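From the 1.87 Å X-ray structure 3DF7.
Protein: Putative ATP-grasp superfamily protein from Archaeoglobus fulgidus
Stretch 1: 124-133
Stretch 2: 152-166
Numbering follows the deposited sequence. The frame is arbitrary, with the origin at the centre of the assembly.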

# COMPACT_ATOMS: atom_id res chain seq x y z
N VAL A 124 -8.73 -9.03 -15.40
CA VAL A 124 -8.71 -9.50 -14.02
C VAL A 124 -8.94 -11.01 -14.04
O VAL A 124 -9.44 -11.56 -15.02
CB VAL A 124 -9.82 -8.85 -13.15
CG1 VAL A 124 -9.63 -7.34 -13.10
CG2 VAL A 124 -11.20 -9.21 -13.70
N PRO A 125 -8.55 -11.71 -12.97
CA PRO A 125 -8.75 -13.16 -12.96
C PRO A 125 -10.21 -13.50 -12.69
O PRO A 125 -10.96 -12.69 -12.13
CB PRO A 125 -7.82 -13.63 -11.85
CG PRO A 125 -7.83 -12.48 -10.89
CD PRO A 125 -7.78 -11.26 -11.79
N GLN A 126 -10.63 -14.70 -13.10
CA GLN A 126 -12.01 -15.11 -12.84
C GLN A 126 -12.21 -14.99 -11.34
O GLN A 126 -11.35 -15.41 -10.56
CB GLN A 126 -12.23 -16.56 -13.28
CG GLN A 126 -12.24 -16.77 -14.78
CD GLN A 126 -12.64 -18.19 -15.15
OE1 GLN A 126 -13.67 -18.70 -14.68
NE2 GLN A 126 -11.84 -18.84 -15.98
N THR A 127 -13.34 -14.42 -10.94
CA THR A 127 -13.65 -14.24 -9.52
C THR A 127 -15.10 -14.62 -9.26
O THR A 127 -15.97 -14.35 -10.08
CB THR A 127 -13.41 -12.78 -9.09
OG1 THR A 127 -12.09 -12.38 -9.46
CG2 THR A 127 -13.56 -12.64 -7.57
N SER A 128 -15.35 -15.23 -8.10
CA SER A 128 -16.70 -15.67 -7.76
C SER A 128 -16.90 -15.73 -6.25
O SER A 128 -15.95 -15.59 -5.48
CB SER A 128 -16.96 -17.05 -8.37
OG SER A 128 -18.27 -17.50 -8.09
N LEU A 129 -18.15 -15.91 -5.83
CA LEU A 129 -18.47 -16.01 -4.41
C LEU A 129 -18.60 -17.49 -4.04
O LEU A 129 -18.89 -17.85 -2.90
CB LEU A 129 -19.76 -15.25 -4.09
CG LEU A 129 -19.70 -13.73 -4.27
CD1 LEU A 129 -21.07 -13.11 -4.09
CD2 LEU A 129 -18.72 -13.15 -3.25
N ARG A 130 -18.40 -18.34 -5.04
CA ARG A 130 -18.48 -19.79 -4.87
C ARG A 130 -17.30 -20.42 -5.60
O ARG A 130 -16.61 -19.76 -6.38
CB ARG A 130 -19.81 -20.30 -5.42
CG ARG A 130 -20.98 -19.99 -4.48
CD ARG A 130 -22.30 -20.52 -4.99
NE ARG A 130 -23.36 -20.32 -4.00
CZ ARG A 130 -24.64 -20.61 -4.20
NH1 ARG A 130 -25.02 -21.11 -5.37
NH2 ARG A 130 -25.53 -20.41 -3.25
N PRO A 131 -17.03 -21.72 -5.36
CA PRO A 131 -15.90 -22.38 -6.02
C PRO A 131 -15.90 -22.20 -7.54
O PRO A 131 -16.95 -22.15 -8.17
CB PRO A 131 -16.08 -23.84 -5.61
CG PRO A 131 -16.64 -23.71 -4.22
CD PRO A 131 -17.69 -22.63 -4.41
N LEU A 132 -14.70 -22.08 -8.11
CA LEU A 132 -14.54 -21.93 -9.55
C LEU A 132 -14.08 -23.26 -10.13
O LEU A 132 -13.53 -24.09 -9.42
CB LEU A 132 -13.49 -20.86 -9.85
CG LEU A 132 -13.86 -19.40 -9.54
CD1 LEU A 132 -12.61 -18.53 -9.56
CD2 LEU A 132 -14.88 -18.92 -10.57
N ASP A 133 -14.30 -23.45 -11.43
CA ASP A 133 -13.88 -24.69 -12.08
C ASP A 133 -12.37 -24.67 -12.31
O ASP A 133 -11.72 -25.71 -12.27
CB ASP A 133 -14.60 -24.87 -13.42
CG ASP A 133 -16.06 -25.22 -13.24
OD1 ASP A 133 -16.36 -26.07 -12.37
OD2 ASP A 133 -16.90 -24.66 -13.97
N SER A 152 -8.60 -24.03 -1.06
CA SER A 152 -9.74 -24.49 -0.29
C SER A 152 -10.78 -25.04 -1.24
O SER A 152 -11.02 -24.46 -2.30
CB SER A 152 -10.33 -23.33 0.52
OG SER A 152 -11.45 -23.76 1.28
N ASP A 153 -11.39 -26.16 -0.88
CA ASP A 153 -12.41 -26.75 -1.74
C ASP A 153 -13.67 -25.91 -1.72
O ASP A 153 -14.38 -25.81 -2.72
CB ASP A 153 -12.72 -28.18 -1.28
CG ASP A 153 -11.50 -29.08 -1.34
OD1 ASP A 153 -10.54 -28.82 -0.59
OD2 ASP A 153 -11.51 -30.03 -2.14
N GLU A 154 -13.96 -25.29 -0.57
CA GLU A 154 -15.15 -24.45 -0.45
C GLU A 154 -14.80 -22.99 -0.19
O GLU A 154 -13.68 -22.66 0.19
CB GLU A 154 -16.03 -24.96 0.69
CG GLU A 154 -16.56 -26.38 0.49
CD GLU A 154 -17.38 -26.52 -0.78
OE1 GLU A 154 -18.34 -25.74 -0.96
OE2 GLU A 154 -17.08 -27.41 -1.59
N VAL A 155 -15.77 -22.11 -0.42
CA VAL A 155 -15.57 -20.69 -0.19
C VAL A 155 -16.34 -20.30 1.07
O VAL A 155 -17.57 -20.27 1.07
CB VAL A 155 -16.10 -19.84 -1.36
CG1 VAL A 155 -15.84 -18.36 -1.07
CG2 VAL A 155 -15.43 -20.26 -2.66
N PRO A 156 -15.63 -20.01 2.17
CA PRO A 156 -16.33 -19.64 3.40
C PRO A 156 -17.01 -18.28 3.27
O PRO A 156 -16.63 -17.46 2.43
CB PRO A 156 -15.22 -19.64 4.44
CG PRO A 156 -14.03 -19.21 3.65
CD PRO A 156 -14.17 -20.02 2.37
N ASP A 157 -18.01 -18.04 4.11
CA ASP A 157 -18.74 -16.77 4.09
C ASP A 157 -17.76 -15.63 4.32
O ASP A 157 -16.92 -15.70 5.22
CB ASP A 157 -19.81 -16.76 5.19
CG ASP A 157 -20.87 -17.82 4.96
OD1 ASP A 157 -20.51 -18.99 4.74
OD2 ASP A 157 -22.08 -17.47 5.02
N GLY A 158 -17.86 -14.59 3.51
CA GLY A 158 -16.97 -13.45 3.66
C GLY A 158 -15.73 -13.53 2.78
O GLY A 158 -14.91 -12.62 2.78
N HIS A 159 -15.60 -14.63 2.03
CA HIS A 159 -14.45 -14.82 1.14
C HIS A 159 -14.89 -14.84 -0.32
O HIS A 159 -16.08 -14.95 -0.63
CB HIS A 159 -13.75 -16.15 1.41
CG HIS A 159 -12.87 -16.16 2.63
ND1 HIS A 159 -13.36 -15.98 3.91
CD2 HIS A 159 -11.54 -16.35 2.75
CE1 HIS A 159 -12.36 -16.08 4.77
NE2 HIS A 159 -11.24 -16.30 4.10
N ILE A 160 -13.92 -14.72 -1.21
CA ILE A 160 -14.20 -14.81 -2.64
C ILE A 160 -13.30 -15.91 -3.16
O ILE A 160 -12.31 -16.28 -2.51
CB ILE A 160 -13.85 -13.51 -3.42
CG1 ILE A 160 -12.36 -13.19 -3.28
CG2 ILE A 160 -14.72 -12.36 -2.94
CD1 ILE A 160 -11.85 -12.21 -4.32
N ALA A 161 -13.67 -16.46 -4.31
CA ALA A 161 -12.87 -17.49 -4.95
C ALA A 161 -12.23 -16.73 -6.10
O ALA A 161 -12.91 -15.93 -6.75
CB ALA A 161 -13.77 -18.61 -5.48
N GLN A 162 -10.95 -16.95 -6.35
CA GLN A 162 -10.30 -16.25 -7.44
C GLN A 162 -9.27 -17.10 -8.15
O GLN A 162 -8.38 -17.69 -7.53
CB GLN A 162 -9.65 -14.95 -6.95
CG GLN A 162 -9.09 -14.11 -8.09
CD GLN A 162 -8.68 -12.72 -7.64
OE1 GLN A 162 -7.67 -12.54 -6.96
NE2 GLN A 162 -9.47 -11.72 -8.02
N GLU A 163 -9.40 -17.14 -9.47
CA GLU A 163 -8.49 -17.88 -10.33
C GLU A 163 -7.04 -17.57 -9.98
O GLU A 163 -6.67 -16.41 -9.81
CB GLU A 163 -8.78 -17.53 -11.79
CG GLU A 163 -7.65 -17.86 -12.77
CD GLU A 163 -7.98 -17.46 -14.20
OE1 GLU A 163 -8.70 -16.45 -14.39
OE2 GLU A 163 -7.51 -18.14 -15.14
N PHE A 164 -6.23 -18.62 -9.87
CA PHE A 164 -4.82 -18.43 -9.56
C PHE A 164 -4.08 -18.13 -10.85
O PHE A 164 -4.16 -18.90 -11.82
CB PHE A 164 -4.23 -19.70 -8.93
CG PHE A 164 -2.79 -19.55 -8.53
CD1 PHE A 164 -2.45 -18.90 -7.35
CD2 PHE A 164 -1.78 -20.04 -9.35
CE1 PHE A 164 -1.11 -18.73 -6.99
CE2 PHE A 164 -0.44 -19.87 -9.00
CZ PHE A 164 -0.10 -19.22 -7.82
N ILE A 165 -3.37 -17.02 -10.87
CA ILE A 165 -2.61 -16.63 -12.04
C ILE A 165 -1.14 -16.95 -11.79
O ILE A 165 -0.54 -16.44 -10.84
CB ILE A 165 -2.77 -15.13 -12.34
CG1 ILE A 165 -4.26 -14.79 -12.50
CG2 ILE A 165 -1.99 -14.76 -13.58
CD1 ILE A 165 -4.97 -15.55 -13.61
N GLU A 166 -0.57 -17.78 -12.65
CA GLU A 166 0.83 -18.17 -12.51
C GLU A 166 1.73 -17.26 -13.33
O GLU A 166 1.58 -17.14 -14.54
CB GLU A 166 1.01 -19.62 -12.98
CG GLU A 166 2.40 -20.18 -12.76
CD GLU A 166 2.45 -21.68 -13.04
OE1 GLU A 166 1.68 -22.43 -12.41
OE2 GLU A 166 3.26 -22.10 -13.90

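The backbones run antiparallel, as the register of nearest CA atoms establishes: Gln-126 faces Glu-163, Thr-127 faces Gln-162, Ser-128 faces Ala-161 and Leu-129 faces Ile-160. Two beta bridges fix the pairing. Ser-128 and Ala-161 form the hydrogen-bonded pair, with Ser-128 N to Ala-161 O at 2.9 Å and Ala-161 N to Ser-128 O at 2.7 Å; the N-H...O angles, 161° and 178°, confirm good alignment. Thr-127 and Gln-162 form the non-hydrogen-bonded pair, and their CA atoms accordingly draw in to 4.4 Å. A further backbone bond runs from Glu-163 N to Gln-126 O, 2.8 Å at 169°. Between these bonds lie CA-H...O contacts, Thr-127 CA to Ala-161 O at 3.3 Å and Gln-162 CA to Gln-126 O at 3.4 Å.

Side chains extend the polar network. The carboxylate of Glu-163 accepts from the opposing backbone, Gln-126 N to Glu-163 OE1 measuring 2.9 Å at 175°, so Glu-163 engages both the amide and the carbonyl of Gln-126. On the sheet face shared by Thr-127 and Gln-162, Gln-162 NE2 donates to Thr-127 OG1 (3.1 Å, 171°). That hydroxyl in turn donates to Pro-125 O, 2.9 Å from Thr-127 OG1, and therefore serves as acceptor and donor at once.

Van der Waals contacts, several of them between apolar side chains, supplement this ladder. Pro-125 CB meets Ile-165 CG1 at 3.8 Å, while Pro-125 CG packs 3.4 Å from the amide carbon Gln-162 CD. Leu-129 has a CA-to-CB bond pointing away, yet its chain end returns to place CD2 4.1 Å from Ile-160 CG2. Beyond the paired strands, Val-155 points toward stretch 1, with Val-155 CG2 3.7 Å from Pro-131 CD. The Ala-161 methyl sits close against the opposing chain: Ala-161 CB lies 3.2 Å from the carbonyl oxygen Arg-130 O and 4.1 Å from Leu-132 CG.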